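Long-range contacts in carbon monoxide dehydrogenase (Thermococcus sp. AM4, PDB 6T7J), which probably catalyses the reversible oxidation of carbon monoxide to carbon dioxide, passing electrons along iron-sulfur clusters to a ferredoxin-type acceptor: residues A[317-325]-A[481-489]; A[244-255]-A[410-421]. All coordinates share one frame; numbering follows the deposited sequence.

Contact 1 (A[317-325]-A[481-489]); sequences PIAGSFLMQ and CWSIAAAME. With MSK (Broken Fe4S4 cluster), chain F.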
loop_
_atom_site.group_PDB
_atom_site.type_symbol
_atom_site.label_atom_id
_atom_site.label_comp_id
_atom_site.label_asym_id
_atom_site.label_seq_id
_atom_site.Cartn_x
_atom_site.Cartn_y
_atom_site.Cartn_z
ATOM N N PRO A 317 6.934 32.028 -13.460
ATOM C CA PRO A 317 5.566 32.378 -13.064
ATOM C C PRO A 317 4.709 31.132 -12.902
ATOM O O PRO A 317 4.818 30.174 -13.670
ATOM C CB PRO A 317 5.075 33.257 -14.221
ATOM C CG PRO A 317 5.925 32.864 -15.385
ATOM C CD PRO A 317 7.269 32.527 -14.806
ATOM N N ILE A 318 3.859 31.144 -11.880
ATOM C CA ILE A 318 2.965 30.030 -11.595
ATOM C C ILE A 318 1.579 30.385 -12.120
ATOM O O ILE A 318 1.061 31.479 -11.859
ATOM C CB ILE A 318 2.958 29.688 -10.091
ATOM C CG1 ILE A 318 2.360 28.303 -9.851
ATOM C CG2 ILE A 318 2.266 30.759 -9.248
ATOM C CD1 ILE A 318 3.151 27.477 -8.862
ATOM N N ALA A 319 0.994 29.477 -12.899
ATOM C CA ALA A 319 -0.233 29.777 -13.624
ATOM C C ALA A 319 -1.495 29.443 -12.839
ATOM O O ALA A 319 -2.543 30.053 -13.084
ATOM C CB ALA A 319 -0.251 29.028 -14.959
ATOM N N GLY A 320 -1.431 28.494 -11.915
ATOM C CA GLY A 320 -2.610 28.133 -11.156
ATOM C C GLY A 320 -2.365 26.894 -10.324
ATOM O O GLY A 320 -1.299 26.273 -10.378
ATOM N N SER A 321 -3.388 26.543 -9.553
ATOM C CA SER A 321 -3.327 25.429 -8.625
ATOM C C SER A 321 -4.014 24.202 -9.231
ATOM O O SER A 321 -4.282 24.152 -10.438
ATOM C CB SER A 321 -3.949 25.848 -7.287
ATOM O OG SER A 321 -5.324 26.157 -7.442
ATOM N N PHE A 322 -4.312 23.215 -8.386
ATOM C CA PHE A 322 -4.843 21.917 -8.786
ATOM C C PHE A 322 -6.031 22.043 -9.732
ATOM O O PHE A 322 -5.909 21.770 -10.932
ATOM C CB PHE A 322 -5.231 21.123 -7.535
ATOM C CG PHE A 322 -5.795 19.764 -7.822
ATOM C CD1 PHE A 322 -5.080 18.845 -8.570
ATOM C CD2 PHE A 322 -7.037 19.400 -7.330
ATOM C CE1 PHE A 322 -5.599 17.591 -8.833
ATOM C CE2 PHE A 322 -7.559 18.149 -7.586
ATOM C CZ PHE A 322 -6.840 17.244 -8.341
ATOM N N LEU A 323 -7.170 22.499 -9.208
ATOM C CA LEU A 323 -8.419 22.537 -9.960
ATOM C C LEU A 323 -8.361 23.448 -11.180
ATOM O O LEU A 323 -9.331 23.534 -11.939
ATOM C CB LEU A 323 -9.563 22.976 -9.046
ATOM C CG LEU A 323 -10.091 21.863 -8.143
ATOM C CD1 LEU A 323 -11.151 22.395 -7.198
ATOM C CD2 LEU A 323 -10.632 20.720 -8.985
ATOM N N MET A 324 -7.236 24.129 -11.387
ATOM C CA MET A 324 -7.089 25.015 -12.530
ATOM C C MET A 324 -6.363 24.374 -13.706
ATOM O O MET A 324 -6.351 24.967 -14.793
ATOM C CB MET A 324 -6.360 26.299 -12.112
ATOM C CG MET A 324 -7.111 27.102 -11.058
ATOM S SD MET A 324 -6.175 28.497 -10.407
ATOM C CE MET A 324 -6.271 29.638 -11.784
ATOM N N GLN A 325 -5.781 23.180 -13.529
ATOM C CA GLN A 325 -5.006 22.576 -14.613
ATOM C C GLN A 325 -5.841 22.451 -15.885
ATOM O O GLN A 325 -5.446 22.944 -16.951
ATOM C CB GLN A 325 -4.442 21.216 -14.181
ATOM C CG GLN A 325 -5.448 20.218 -13.625
ATOM C CD GLN A 325 -4.781 18.967 -13.087
ATOM O OE1 GLN A 325 -4.325 18.115 -13.851
ATOM N NE2 GLN A 325 -4.714 18.853 -11.766
ATOM N N CYS A 481 -0.680 24.203 -3.043
ATOM C CA CYS A 481 -1.727 24.952 -3.716
ATOM C C CYS A 481 -2.311 26.041 -2.825
ATOM O O CYS A 481 -2.856 27.017 -3.350
ATOM C CB CYS A 481 -2.818 24.003 -4.219
ATOM S SG CYS A 481 -2.276 22.899 -5.568
ATOM N N TRP A 482 -2.177 25.930 -1.498
ATOM C CA TRP A 482 -2.463 27.098 -0.669
ATOM C C TRP A 482 -1.556 28.251 -1.043
ATOM O O TRP A 482 -2.001 29.403 -1.109
ATOM C CB TRP A 482 -2.300 26.816 0.825
ATOM C CG TRP A 482 -2.406 28.127 1.594
ATOM C CD1 TRP A 482 -3.551 28.721 2.039
ATOM C CD2 TRP A 482 -1.337 29.032 1.927
ATOM N NE1 TRP A 482 -3.263 29.913 2.656
ATOM C CE2 TRP A 482 -1.913 30.131 2.595
ATOM C CE3 TRP A 482 0.048 29.012 1.736
ATOM C CZ2 TRP A 482 -1.153 31.195 3.071
ATOM C CZ3 TRP A 482 0.800 30.074 2.207
ATOM C CH2 TRP A 482 0.199 31.147 2.871
ATOM N N SER A 483 -0.266 27.980 -1.248
ATOM C CA SER A 483 0.644 29.059 -1.592
ATOM C C SER A 483 0.334 29.612 -2.976
ATOM O O SER A 483 0.416 30.821 -3.192
ATOM C CB SER A 483 2.092 28.589 -1.497
ATOM O OG SER A 483 2.359 28.094 -0.200
ATOM N N ILE A 484 -0.059 28.742 -3.909
ATOM C CA ILE A 484 -0.483 29.250 -5.218
ATOM C C ILE A 484 -1.706 30.149 -5.070
ATOM O O ILE A 484 -1.791 31.212 -5.704
ATOM C CB ILE A 484 -0.741 28.088 -6.194
ATOM C CG1 ILE A 484 0.512 27.225 -6.333
ATOM C CG2 ILE A 484 -1.154 28.625 -7.555
ATOM C CD1 ILE A 484 0.311 25.994 -7.186
ATOM N N ALA A 485 -2.659 29.759 -4.221
ATOM C CA ALA A 485 -3.857 30.569 -4.007
ATOM C C ALA A 485 -3.510 31.912 -3.376
ATOM O O ALA A 485 -4.001 32.964 -3.806
ATOM C CB ALA A 485 -4.851 29.805 -3.133
ATOM N N ALA A 486 -2.667 31.891 -2.342
ATOM C CA ALA A 486 -2.263 33.125 -1.678
ATOM C C ALA A 486 -1.503 34.036 -2.632
ATOM O O ALA A 486 -1.664 35.261 -2.592
ATOM C CB ALA A 486 -1.414 32.805 -0.448
ATOM N N ALA A 487 -0.677 33.455 -3.503
ATOM C CA ALA A 487 0.068 34.255 -4.466
ATOM C C ALA A 487 -0.860 34.875 -5.500
ATOM O O ALA A 487 -0.686 36.038 -5.880
ATOM C CB ALA A 487 1.137 33.395 -5.142
ATOM N N MET A 488 -1.856 34.118 -5.966
ATOM C CA MET A 488 -2.777 34.656 -6.961
ATOM C C MET A 488 -3.700 35.711 -6.364
ATOM O O MET A 488 -4.146 36.617 -7.079
ATOM C CB MET A 488 -3.597 33.529 -7.585
ATOM C CG MET A 488 -2.778 32.547 -8.400
ATOM S SD MET A 488 -3.792 31.238 -9.105
ATOM C CE MET A 488 -4.492 30.527 -7.616
ATOM N N GLU A 489 -4.003 35.615 -5.067
ATOM C CA GLU A 489 -4.884 36.603 -4.456
ATOM C C GLU A 489 -4.171 37.931 -4.226
ATOM O O GLU A 489 -4.763 39.000 -4.415
ATOM C CB GLU A 489 -5.443 36.072 -3.137
ATOM C CG GLU A 489 -6.307 37.078 -2.402
ATOM C CD GLU A 489 -7.769 36.983 -2.796
ATOM O OE1 GLU A 489 -8.137 36.013 -3.492
ATOM O OE2 GLU A 489 -8.550 37.877 -2.405
HETATM S S1 MSK F . -0.093 19.441 -5.949
HETATM S S3 MSK F . -1.107 17.390 -3.336
HETATM S S4 MSK F . -3.474 19.089 -5.150
HETATM S S5 MSK F . -1.098 20.617 -3.165
HETATM FE FE1 MSK F . 1.637 18.804 -4.643
HETATM FE FE2 MSK F . -1.915 20.618 -5.106
HETATM FE FE3 MSK F . -2.716 18.912 -3.117
HETATM FE FE4 MSK F . -1.691 17.918 -5.418
#

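Contact 2 (A[244-255]-A[410-421]); sequences TPKPLKAEANLG and KMEAIAGFSVEA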
loop_
_atom_site.group_PDB
_atom_site.type_symbol
_atom_site.label_atom_id
_atom_site.label_comp_id
_atom_site.label_asym_id
_atom_site.label_seq_id
_atom_site.Cartn_x
_atom_site.Cartn_y
_atom_site.Cartn_z
ATOM N N THR A 244 19.283 26.330 -2.487
ATOM C CA THR A 244 18.315 26.628 -1.436
ATOM C C THR A 244 17.546 27.893 -1.802
ATOM O O THR A 244 18.164 28.914 -2.131
ATOM C CB THR A 244 19.016 26.803 -0.090
ATOM O OG1 THR A 244 19.734 25.607 0.237
ATOM C CG2 THR A 244 18.002 27.092 1.006
ATOM N N PRO A 245 16.214 27.867 -1.774
ATOM C CA PRO A 245 15.445 29.047 -2.186
ATOM C C PRO A 245 15.763 30.272 -1.337
ATOM O O PRO A 245 15.930 30.188 -0.118
ATOM C CB PRO A 245 13.991 28.600 -2.005
ATOM C CG PRO A 245 14.040 27.113 -2.143
ATOM C CD PRO A 245 15.352 26.698 -1.533
ATOM N N LYS A 246 15.856 31.412 -2.005
ATOM C CA LYS A 246 16.042 32.717 -1.398
ATOM C C LYS A 246 14.947 33.638 -1.912
ATOM O O LYS A 246 14.387 33.401 -2.989
ATOM C CB LYS A 246 17.427 33.295 -1.726
ATOM C CG LYS A 246 18.574 32.583 -1.021
ATOM C CD LYS A 246 18.394 32.598 0.491
ATOM C CE LYS A 246 18.906 31.312 1.127
ATOM N NZ LYS A 246 20.373 31.133 0.938
ATOM N N PRO A 247 14.602 34.686 -1.159
ATOM C CA PRO A 247 13.460 35.525 -1.547
ATOM C C PRO A 247 13.617 36.112 -2.943
ATOM O O PRO A 247 14.690 36.578 -3.330
ATOM C CB PRO A 247 13.448 36.620 -0.475
ATOM C CG PRO A 247 14.077 35.977 0.710
ATOM C CD PRO A 247 15.144 35.075 0.155
ATOM N N LEU A 248 12.525 36.069 -3.700
ATOM C CA LEU A 248 12.465 36.634 -5.039
ATOM C C LEU A 248 11.018 37.015 -5.322
ATOM O O LEU A 248 10.121 36.763 -4.514
ATOM C CB LEU A 248 13.006 35.651 -6.085
ATOM C CG LEU A 248 12.395 34.246 -6.117
ATOM C CD1 LEU A 248 11.172 34.190 -7.026
ATOM C CD2 LEU A 248 13.434 33.233 -6.562
ATOM N N LYS A 249 10.792 37.615 -6.487
ATOM C CA LYS A 249 9.463 38.036 -6.902
ATOM C C LYS A 249 9.120 37.424 -8.253
ATOM O O LYS A 249 9.995 37.212 -9.099
ATOM C CB LYS A 249 9.362 39.563 -6.983
ATOM C CG LYS A 249 9.720 40.268 -5.686
ATOM C CD LYS A 249 9.140 41.668 -5.638
ATOM C CE LYS A 249 9.638 42.513 -6.802
ATOM N NZ LYS A 249 8.835 43.762 -6.956
ATOM N N ALA A 250 7.837 37.139 -8.448
ATOM C CA ALA A 250 7.361 36.569 -9.703
ATOM C C ALA A 250 5.865 36.838 -9.820
ATOM O O ALA A 250 5.275 37.542 -8.994
ATOM C CB ALA A 250 7.688 35.075 -9.786
ATOM N N GLU A 251 5.250 36.273 -10.855
ATOM C CA GLU A 251 3.851 36.504 -11.172
ATOM C C GLU A 251 3.035 35.236 -10.955
ATOM O O GLU A 251 3.552 34.116 -10.989
ATOM C CB GLU A 251 3.694 36.989 -12.616
ATOM C CG GLU A 251 4.522 38.216 -12.943
ATOM C CD GLU A 251 3.706 39.493 -12.902
ATOM O OE1 GLU A 251 2.976 39.704 -11.908
ATOM O OE2 GLU A 251 3.791 40.284 -13.866
ATOM N N ALA A 252 1.737 35.434 -10.740
ATOM C CA ALA A 252 0.816 34.364 -10.397
ATOM C C ALA A 252 -0.505 34.580 -11.118
ATOM O O ALA A 252 -0.836 35.696 -11.537
ATOM C CB ALA A 252 0.580 34.283 -8.881
ATOM N N ASN A 253 -1.254 33.476 -11.230
ATOM C CA ASN A 253 -2.542 33.340 -11.909
ATOM C C ASN A 253 -2.365 33.214 -13.418
ATOM O O ASN A 253 -1.261 33.393 -13.942
ATOM C CB ASN A 253 -3.493 34.493 -11.578
ATOM C CG ASN A 253 -4.948 34.074 -11.637
ATOM O OD1 ASN A 253 -5.281 33.038 -12.214
ATOM N ND2 ASN A 253 -5.824 34.876 -11.040
ATOM N N LEU A 254 -3.455 32.899 -14.118
ATOM C CA LEU A 254 -3.400 32.520 -15.525
ATOM C C LEU A 254 -3.071 33.678 -16.457
ATOM O O LEU A 254 -2.926 33.448 -17.663
ATOM C CB LEU A 254 -4.725 31.877 -15.934
ATOM C CG LEU A 254 -4.894 30.443 -15.427
ATOM C CD1 LEU A 254 -6.292 29.929 -15.700
ATOM C CD2 LEU A 254 -3.853 29.529 -16.056
ATOM N N GLY A 255 -2.946 34.903 -15.946
ATOM C CA GLY A 255 -2.506 36.010 -16.777
ATOM C C GLY A 255 -1.056 35.930 -17.207
ATOM O O GLY A 255 -0.614 36.771 -17.997
ATOM N N LYS A 410 -3.539 38.866 -13.153
ATOM C CA LYS A 410 -2.161 38.527 -12.852
ATOM C C LYS A 410 -1.811 39.203 -11.535
ATOM O O LYS A 410 -2.303 40.294 -11.240
ATOM C CB LYS A 410 -1.233 38.987 -13.989
ATOM C CG LYS A 410 0.251 38.791 -13.757
ATOM C CD LYS A 410 1.028 38.966 -15.059
ATOM C CE LYS A 410 0.598 40.224 -15.809
ATOM N NZ LYS A 410 1.733 40.862 -16.536
ATOM N N MET A 411 -0.983 38.546 -10.729
ATOM C CA MET A 411 -0.682 39.090 -9.411
ATOM C C MET A 411 0.797 38.931 -9.105
ATOM O O MET A 411 1.409 37.939 -9.493
ATOM C CB MET A 411 -1.521 38.400 -8.329
ATOM C CG MET A 411 -1.298 38.937 -6.927
ATOM S SD MET A 411 -1.486 40.724 -6.807
ATOM C CE MET A 411 -3.270 40.891 -6.812
ATOM N N GLU A 412 1.373 39.905 -8.410
ATOM C CA GLU A 412 2.762 39.795 -7.993
ATOM C C GLU A 412 2.850 39.033 -6.678
ATOM O O GLU A 412 1.976 39.155 -5.814
ATOM C CB GLU A 412 3.407 41.172 -7.843
ATOM C CG GLU A 412 4.877 41.103 -7.480
ATOM C CD GLU A 412 5.587 42.415 -7.691
ATOM O OE1 GLU A 412 6.528 42.710 -6.929
ATOM O OE2 GLU A 412 5.199 43.154 -8.618
ATOM N N ALA A 413 3.909 38.240 -6.534
ATOM C CA ALA A 413 4.100 37.433 -5.341
ATOM C C ALA A 413 5.580 37.350 -5.012
ATOM O O ALA A 413 6.409 37.130 -5.901
ATOM C CB ALA A 413 3.522 36.028 -5.532
ATOM N N ILE A 414 5.902 37.532 -3.737
ATOM C CA ILE A 414 7.249 37.331 -3.223
ATOM C C ILE A 414 7.315 35.925 -2.646
ATOM O O ILE A 414 6.625 35.612 -1.667
ATOM C CB ILE A 414 7.612 38.386 -2.165
ATOM C CG1 ILE A 414 7.542 39.791 -2.766
ATOM C CG2 ILE A 414 8.992 38.111 -1.586
ATOM C CD1 ILE A 414 7.830 40.891 -1.775
ATOM N N ALA A 415 8.132 35.076 -3.254
ATOM C CA ALA A 415 8.278 33.686 -2.844
ATOM C C ALA A 415 9.732 33.404 -2.473
ATOM O O ALA A 415 10.586 34.294 -2.482
ATOM C CB ALA A 415 7.802 32.741 -3.952
ATOM N N GLY A 416 10.002 32.145 -2.139
ATOM C CA GLY A 416 11.354 31.718 -1.846
ATOM C C GLY A 416 11.767 31.816 -0.397
ATOM O O GLY A 416 12.941 32.087 -0.119
ATOM N N PHE A 417 10.849 31.592 0.541
ATOM C CA PHE A 417 11.147 31.738 1.966
ATOM C C PHE A 417 11.391 30.358 2.570
ATOM O O PHE A 417 10.545 29.783 3.255
ATOM C CB PHE A 417 10.020 32.478 2.680
ATOM C CG PHE A 417 9.934 33.932 2.321
ATOM C CD1 PHE A 417 10.885 34.831 2.780
ATOM C CD2 PHE A 417 8.907 34.401 1.518
ATOM C CE1 PHE A 417 10.810 36.171 2.446
ATOM C CE2 PHE A 417 8.828 35.738 1.181
ATOM C CZ PHE A 417 9.781 36.624 1.645
ATOM N N SER A 418 12.578 29.823 2.301
ATOM C CA SER A 418 13.036 28.648 3.022
ATOM C C SER A 418 13.437 29.040 4.444
ATOM O O SER A 418 13.502 30.221 4.797
ATOM C CB SER A 418 14.208 27.994 2.291
ATOM O OG SER A 418 15.304 28.887 2.187
ATOM N N VAL A 419 13.705 28.027 5.273
ATOM C CA VAL A 419 14.129 28.292 6.645
ATOM C C VAL A 419 15.431 29.084 6.653
ATOM O O VAL A 419 15.614 30.007 7.458
ATOM C CB VAL A 419 14.261 26.974 7.430
ATOM C CG1 VAL A 419 14.686 27.253 8.862
ATOM C CG2 VAL A 419 12.949 26.207 7.399
ATOM N N GLU A 420 16.350 28.744 5.747
ATOM C CA GLU A 420 17.595 29.495 5.637
ATOM C C GLU A 420 17.329 30.944 5.248
ATOM O O GLU A 420 17.920 31.867 5.822
ATOM C CB GLU A 420 18.521 28.826 4.621
ATOM C CG GLU A 420 19.118 27.509 5.096
ATOM C CD GLU A 420 18.207 26.325 4.834
ATOM O OE1 GLU A 420 18.500 25.223 5.349
ATOM O OE2 GLU A 420 17.201 26.493 4.114
ATOM N N ALA A 421 16.436 31.163 4.279
ATOM C CA ALA A 421 16.111 32.523 3.865
ATOM C C ALA A 421 15.461 33.305 4.998
ATOM O O ALA A 421 15.744 34.495 5.185
ATOM C CB ALA A 421 15.196 32.495 2.641
#

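Contact 1 (A[317-325]-A[481-489])
The carbonyl O of Phe322, a residue whose CB touches Cys481 SG, is gripped by two donors of one residue, Gln325 N and Gln325 NE2, which reach it from opposite faces of its plane. NE2 lies 3.3 Å from Phe322 O and 45° out of the carbonyl plane, and the same amide is also tied to Cys343 O and Met345 N, which probably helps fix this turn beside the metal site. The site is the nickel-free cluster C, modelled as a broken Fe4S4 cluster. With CG anti to the backbone N (chi1 180°), the Phe322 ring is carried obliquely alongside the cluster, its CG 3.6 Å from sulfide S4; Phe322 also packs on Met60 of the second subunit. Cys481 SG binds iron FE2 at 2.4 Å. Behind this ligand, Ser321 CB rests 3.8 Å from Cys481 CB, while Ser321 OG bonds to Asn452. One helical turn on, Ile484 divides its work: CG2 presses on the Gly320-Ser321 peptide, and CD1 meets Ile318 CD1 at 3.6 Å, the two isoleucines crossing at about a right angle. Met324 and Met488, both bent at chi3, slide past each other in opposite directions, with Met324 SD 3.8 Å from Met488 CE. Met324 SD also takes a weak bond from Ser321 N. A CB on Gly320 would run into that sulfur, and the bare CA is what Met488 SD covers. The axis of strand 318-320, at one end of a six-stranded parallel sheet beside strand 297-303, makes an angle of 99° with that of helical segment 481-489, whose helix follows strand 474-478 of the second parallel sheet; Ala252 of strand 248-252 packs against Ile318, Ala487 and Met488.

Contact 2 (A[244-255]-A[410-421])
Lys249, its CG anti to the carbonyl carbon and its chain bent at chi3 (-59°), and Glu412, its CG anti to the backbone N (chi1 -177°) and extended beyond, meet diagonally over a two-stranded antiparallel ribbon. Strands 248-252 and 411-415 are joined by six backbone hydrogen bonds. Lys249 NZ reaches Glu412 OE1 on its syn side, 24° out of the carboxylate plane, in a salt bridge modelled short at 2.5 Å. With an alanine at the Glu412 position, the Lys249 ammonium is likely to lose its carboxylate mate and its chain end to turn more freely. Lys249 CG lies alongside Ile414 CG1 (3.7 Å), and Glu251 OE2 makes a long, weak salt bridge with Lys410 NZ at 3.4 Å. The other face carries Leu248, Met411 and four alanines: Ala250 and Ala415 pack on Leu311 of helix 304-314, Ala413 on Ala487. Past the ribbon, Gly416 lies so close to Lys246 O that a CB would clash with it, and Pro247 CG sits 3.7 Å from Phe417 CE1. Ser418, the N-cap of helix 419-425, uses OG twice: it accepts from Ala421 N at 3.3 Å and donates to Pro245 O at 2.7 Å.

How the contacts relate
From the N terminus, the segments come in the order 244-255, 317-325, 410-421, 481-489, so the two contacts cross and neither nests in the other. Contact 2 closes a loop of 154 residues that holds the first six-stranded parallel sheet, including strand 318-320; contact 1 closes one of 155 residues that starts beyond that strand and runs through strand 411-415 into the second sheet. Each contact thus joins the part of the chain around the first sheet to the part leading into or belonging to the second. They also touch: Ile318 N probably bonds to Glu251 O, and Met488 packs against Asn253, so the ribbon lies against strand 318-320 and the helix that carries a cluster ligand at its other end.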